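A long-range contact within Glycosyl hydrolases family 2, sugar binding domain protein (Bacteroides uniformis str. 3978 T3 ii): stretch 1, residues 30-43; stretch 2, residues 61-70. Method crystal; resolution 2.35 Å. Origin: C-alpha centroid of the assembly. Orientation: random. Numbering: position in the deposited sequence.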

# COMPACT_ATOMS: atom_id res chain seq x y z
N ARG A 30 -14.74 20.25 -17.42
CA ARG A 30 -14.07 19.10 -16.85
C ARG A 30 -12.74 19.54 -16.24
O ARG A 30 -11.90 20.14 -16.93
CB ARG A 30 -13.82 18.04 -17.92
CG ARG A 30 -15.05 17.35 -18.39
CD ARG A 30 -14.69 16.35 -19.44
NE ARG A 30 -15.87 15.60 -19.86
CZ ARG A 30 -15.91 14.79 -20.91
NH1 ARG A 30 -14.82 14.61 -21.66
NH2 ARG A 30 -17.03 14.15 -21.20
N LEU A 31 -12.56 19.22 -14.96
CA LEU A 31 -11.31 19.46 -14.25
C LEU A 31 -10.45 18.21 -14.40
O LEU A 31 -10.54 17.28 -13.61
CB LEU A 31 -11.60 19.76 -12.78
CG LEU A 31 -12.68 20.83 -12.56
CD1 LEU A 31 -12.97 20.98 -11.11
CD2 LEU A 31 -12.23 22.17 -13.15
N THR A 32 -9.61 18.18 -15.42
CA THR A 32 -8.72 17.04 -15.58
C THR A 32 -7.27 17.32 -15.19
O THR A 32 -6.55 16.37 -14.84
CB THR A 32 -8.78 16.51 -17.02
OG1 THR A 32 -8.15 17.43 -17.93
CG2 THR A 32 -10.23 16.29 -17.46
N GLU A 33 -6.81 18.57 -15.20
CA GLU A 33 -5.38 18.86 -15.10
C GLU A 33 -4.97 19.35 -13.71
O GLU A 33 -5.76 19.94 -12.97
CB GLU A 33 -4.95 19.91 -16.12
CG GLU A 33 -5.53 19.75 -17.49
CD GLU A 33 -5.00 18.54 -18.17
OE1 GLU A 33 -3.76 18.35 -18.13
OE2 GLU A 33 -5.81 17.77 -18.74
N HIS A 34 -3.70 19.10 -13.38
CA HIS A 34 -3.00 19.75 -12.28
C HIS A 34 -3.57 19.35 -10.92
O HIS A 34 -3.73 20.17 -10.02
CB HIS A 34 -3.03 21.28 -12.44
CG HIS A 34 -2.67 21.73 -13.82
ND1 HIS A 34 -3.54 22.42 -14.63
CD2 HIS A 34 -1.53 21.56 -14.54
CE1 HIS A 34 -2.96 22.66 -15.79
NE2 HIS A 34 -1.74 22.15 -15.77
N TRP A 35 -3.86 18.06 -10.77
CA TRP A 35 -4.24 17.53 -9.47
C TRP A 35 -3.04 16.85 -8.83
O TRP A 35 -2.15 16.34 -9.50
CB TRP A 35 -5.38 16.53 -9.60
CG TRP A 35 -6.71 17.08 -9.94
CD1 TRP A 35 -7.23 17.26 -11.20
CD2 TRP A 35 -7.74 17.46 -9.02
NE1 TRP A 35 -8.52 17.74 -11.11
CE2 TRP A 35 -8.85 17.87 -9.78
CE3 TRP A 35 -7.83 17.49 -7.63
CZ2 TRP A 35 -10.03 18.31 -9.20
CZ3 TRP A 35 -9.01 17.92 -7.05
CH2 TRP A 35 -10.09 18.33 -7.84
N GLU A 36 -3.03 16.85 -7.51
CA GLU A 36 -2.10 16.01 -6.77
C GLU A 36 -2.88 14.93 -6.04
O GLU A 36 -4.01 15.15 -5.59
CB GLU A 36 -1.29 16.84 -5.79
CG GLU A 36 -0.20 17.67 -6.45
CD GLU A 36 0.67 18.41 -5.43
OE1 GLU A 36 0.13 18.96 -4.46
OE2 GLU A 36 1.91 18.42 -5.61
N PHE A 37 -2.26 13.76 -5.92
CA PHE A 37 -2.92 12.62 -5.30
C PHE A 37 -1.93 11.87 -4.41
O PHE A 37 -0.75 11.77 -4.75
CB PHE A 37 -3.50 11.69 -6.38
CG PHE A 37 -3.76 10.32 -5.88
CD1 PHE A 37 -4.88 10.06 -5.10
CD2 PHE A 37 -2.87 9.30 -6.15
CE1 PHE A 37 -5.11 8.79 -4.59
CE2 PHE A 37 -3.10 8.02 -5.66
CZ PHE A 37 -4.23 7.77 -4.88
N ILE A 38 -2.41 11.35 -3.28
CA ILE A 38 -1.60 10.47 -2.43
C ILE A 38 -2.49 9.34 -1.93
O ILE A 38 -3.64 9.58 -1.55
CB ILE A 38 -0.93 11.23 -1.26
CG1 ILE A 38 0.07 10.34 -0.54
CG2 ILE A 38 -1.94 11.72 -0.23
CD1 ILE A 38 0.87 11.09 0.51
N ARG A 39 -1.96 8.12 -1.92
CA ARG A 39 -2.78 6.95 -1.59
C ARG A 39 -2.68 6.58 -0.10
O ARG A 39 -2.23 5.50 0.29
CB ARG A 39 -2.40 5.78 -2.48
CG ARG A 39 -3.42 4.68 -2.40
CD ARG A 39 -3.21 3.65 -3.45
NE ARG A 39 -2.25 2.63 -3.03
CZ ARG A 39 -2.05 1.51 -3.72
NH1 ARG A 39 -2.76 1.27 -4.84
NH2 ARG A 39 -1.17 0.61 -3.28
N GLN A 40 -3.15 7.49 0.73
CA GLN A 40 -3.20 7.30 2.18
C GLN A 40 -4.00 8.45 2.77
O GLN A 40 -4.29 9.44 2.10
CB GLN A 40 -1.82 7.24 2.81
CG GLN A 40 -1.01 8.53 2.67
CD GLN A 40 0.32 8.43 3.42
OE1 GLN A 40 1.30 7.91 2.89
NE2 GLN A 40 0.33 8.89 4.65
N ASP A 41 -4.40 8.27 4.02
CA ASP A 41 -5.06 9.34 4.73
C ASP A 41 -4.02 10.34 5.17
O ASP A 41 -2.84 10.01 5.33
CB ASP A 41 -5.81 8.79 5.95
CG ASP A 41 -7.09 9.58 6.27
OD1 ASP A 41 -7.51 10.46 5.49
OD2 ASP A 41 -7.68 9.31 7.34
N MET A 42 -4.44 11.58 5.36
CA MET A 42 -3.56 12.57 5.94
C MET A 42 -4.01 12.87 7.36
O MET A 42 -5.09 12.46 7.78
CB MET A 42 -3.52 13.82 5.06
CG MET A 42 -2.97 13.49 3.68
SD MET A 42 -1.21 13.04 3.76
CE MET A 42 -0.49 14.67 4.04
N GLY A 43 -3.15 13.57 8.10
CA GLY A 43 -3.38 13.73 9.53
C GLY A 43 -4.49 14.68 9.90
O GLY A 43 -4.96 14.65 11.04
N VAL A 61 7.25 15.89 3.31
CA VAL A 61 6.81 14.50 3.16
C VAL A 61 5.49 14.35 3.91
O VAL A 61 5.19 15.13 4.83
CB VAL A 61 7.88 13.50 3.66
CG1 VAL A 61 9.22 13.77 2.97
CG2 VAL A 61 8.02 13.55 5.17
N PRO A 62 4.66 13.36 3.53
CA PRO A 62 4.86 12.40 2.43
C PRO A 62 4.78 13.04 1.05
O PRO A 62 4.28 14.17 0.92
CB PRO A 62 3.71 11.40 2.64
CG PRO A 62 2.68 12.14 3.45
CD PRO A 62 3.45 13.07 4.32
N LEU A 63 5.28 12.33 0.04
CA LEU A 63 5.32 12.83 -1.33
C LEU A 63 4.00 12.54 -2.03
O LEU A 63 3.42 11.47 -1.83
CB LEU A 63 6.46 12.16 -2.10
CG LEU A 63 7.85 12.20 -1.48
CD1 LEU A 63 8.90 11.61 -2.41
CD2 LEU A 63 8.21 13.63 -1.10
N TRP A 64 3.55 13.49 -2.84
CA TRP A 64 2.34 13.36 -3.64
C TRP A 64 2.68 13.15 -5.11
O TRP A 64 3.78 13.45 -5.59
CB TRP A 64 1.44 14.59 -3.51
CG TRP A 64 0.88 14.86 -2.14
CD1 TRP A 64 1.59 15.06 -0.98
CD2 TRP A 64 -0.51 15.00 -1.79
NE1 TRP A 64 0.72 15.29 0.07
CE2 TRP A 64 -0.57 15.27 -0.40
CE3 TRP A 64 -1.70 14.92 -2.51
CZ2 TRP A 64 -1.77 15.47 0.27
CZ3 TRP A 64 -2.90 15.12 -1.84
CH2 TRP A 64 -2.93 15.38 -0.46
N GLN A 65 1.70 12.64 -5.85
CA GLN A 65 1.84 12.37 -7.27
C GLN A 65 1.13 13.46 -8.04
O GLN A 65 0.06 13.92 -7.62
CB GLN A 65 1.25 11.01 -7.64
CG GLN A 65 1.77 9.84 -6.84
CD GLN A 65 0.87 8.63 -6.95
OE1 GLN A 65 0.32 8.34 -8.01
NE2 GLN A 65 0.69 7.92 -5.83
N LYS A 66 1.71 13.85 -9.17
CA LYS A 66 0.94 14.63 -10.14
C LYS A 66 0.17 13.65 -11.00
O LYS A 66 0.76 12.74 -11.59
CB LYS A 66 1.85 15.51 -10.99
CG LYS A 66 2.68 16.45 -10.13
CD LYS A 66 3.20 17.63 -10.94
CE LYS A 66 3.88 18.65 -10.03
NZ LYS A 66 2.98 19.03 -8.90
N VAL A 67 -1.14 13.81 -11.04
CA VAL A 67 -2.00 12.93 -11.82
C VAL A 67 -2.92 13.77 -12.69
O VAL A 67 -3.14 14.96 -12.43
CB VAL A 67 -2.84 11.98 -10.93
CG1 VAL A 67 -1.93 11.09 -10.09
CG2 VAL A 67 -3.75 12.80 -10.04
N THR A 68 -3.46 13.12 -13.71
CA THR A 68 -4.49 13.66 -14.57
C THR A 68 -5.77 12.85 -14.37
O THR A 68 -5.74 11.62 -14.40
CB THR A 68 -4.03 13.63 -16.03
OG1 THR A 68 -3.03 14.65 -16.23
CG2 THR A 68 -5.19 13.84 -17.03
N LEU A 69 -6.90 13.55 -14.11
CA LEU A 69 -8.21 12.91 -13.96
C LEU A 69 -8.80 12.55 -15.32
O LEU A 69 -8.53 13.21 -16.32
CB LEU A 69 -9.19 13.83 -13.21
CG LEU A 69 -8.74 14.23 -11.79
CD1 LEU A 69 -9.90 14.70 -10.94
CD2 LEU A 69 -8.01 13.09 -11.11
N PRO A 70 -9.63 11.49 -15.38
CA PRO A 70 -10.02 10.63 -14.25
C PRO A 70 -8.88 9.72 -13.78
O PRO A 70 -7.97 9.41 -14.53
CB PRO A 70 -11.16 9.80 -14.82
CG PRO A 70 -10.93 9.77 -16.27
CD PRO A 70 -10.32 11.11 -16.62
O HOH W 1 3.56 16.37 -6.28

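Strands 35-38 and 65-67 pair antiparallel, their N-to-C directions 129° apart. F37 and Q65 form a reciprocal pair, F37 N donating to Q65 O (2.9 Å) and Q65 N to F37 O (2.8 Å). V67 N donates to W35 O (3.1 Å), and beyond the strands L69 N reaches T32 O (2.9 Å), so backbone hydrogen bonding resumes in the loop.

W35, F37, Q65 and V67 share one face of the sheet. W35 (chi1 m, chi2 90°) has its indole NE1 hydrogen-bonded to L31 O (3.2 Å), and L69 lies over one face of the same ring. L69, with chi1 m and chi2 t, sets CD1 over that face, 3.5 Å from the centroid of the five-membered ring and 20° off its normal. F37 takes chi1 t; its CB packs on V67 CG2 at 3.8 Å, while its ring atom CE2 lies 3.8 Å from Q65 NE2.

E36 and K66 occupy the other face. With chi1 m and chi2 t, E36 extends its carboxylate, and K66, m at chi1 and extended at chi2 and chi3, turns at chi4 (m) so that NZ comes 3.5 Å from E36 OE2, a salt bridge at rather long range. Water 1 donates to both E36 OE2 (2.7 Å) and W64 O (3.0 Å), tying the same carboxylate oxygen to the second stretch's backbone.

W64 (chi1 m, chi2 58°) lays its indole across stretch 1. I38 CG2 sits 3.6 Å from the centroid of its six-membered ring, only 4° off the normal. The t, t rotamer of I38 carries CD1 to 3.6 Å from P62 CB, so this one side chain meets both residues. M42, m at all three chi angles, folds back to place SD 4.0 Å from P62 CG and CE 4.1 Å from W64 CZ2. P62 follows a cis peptide bond.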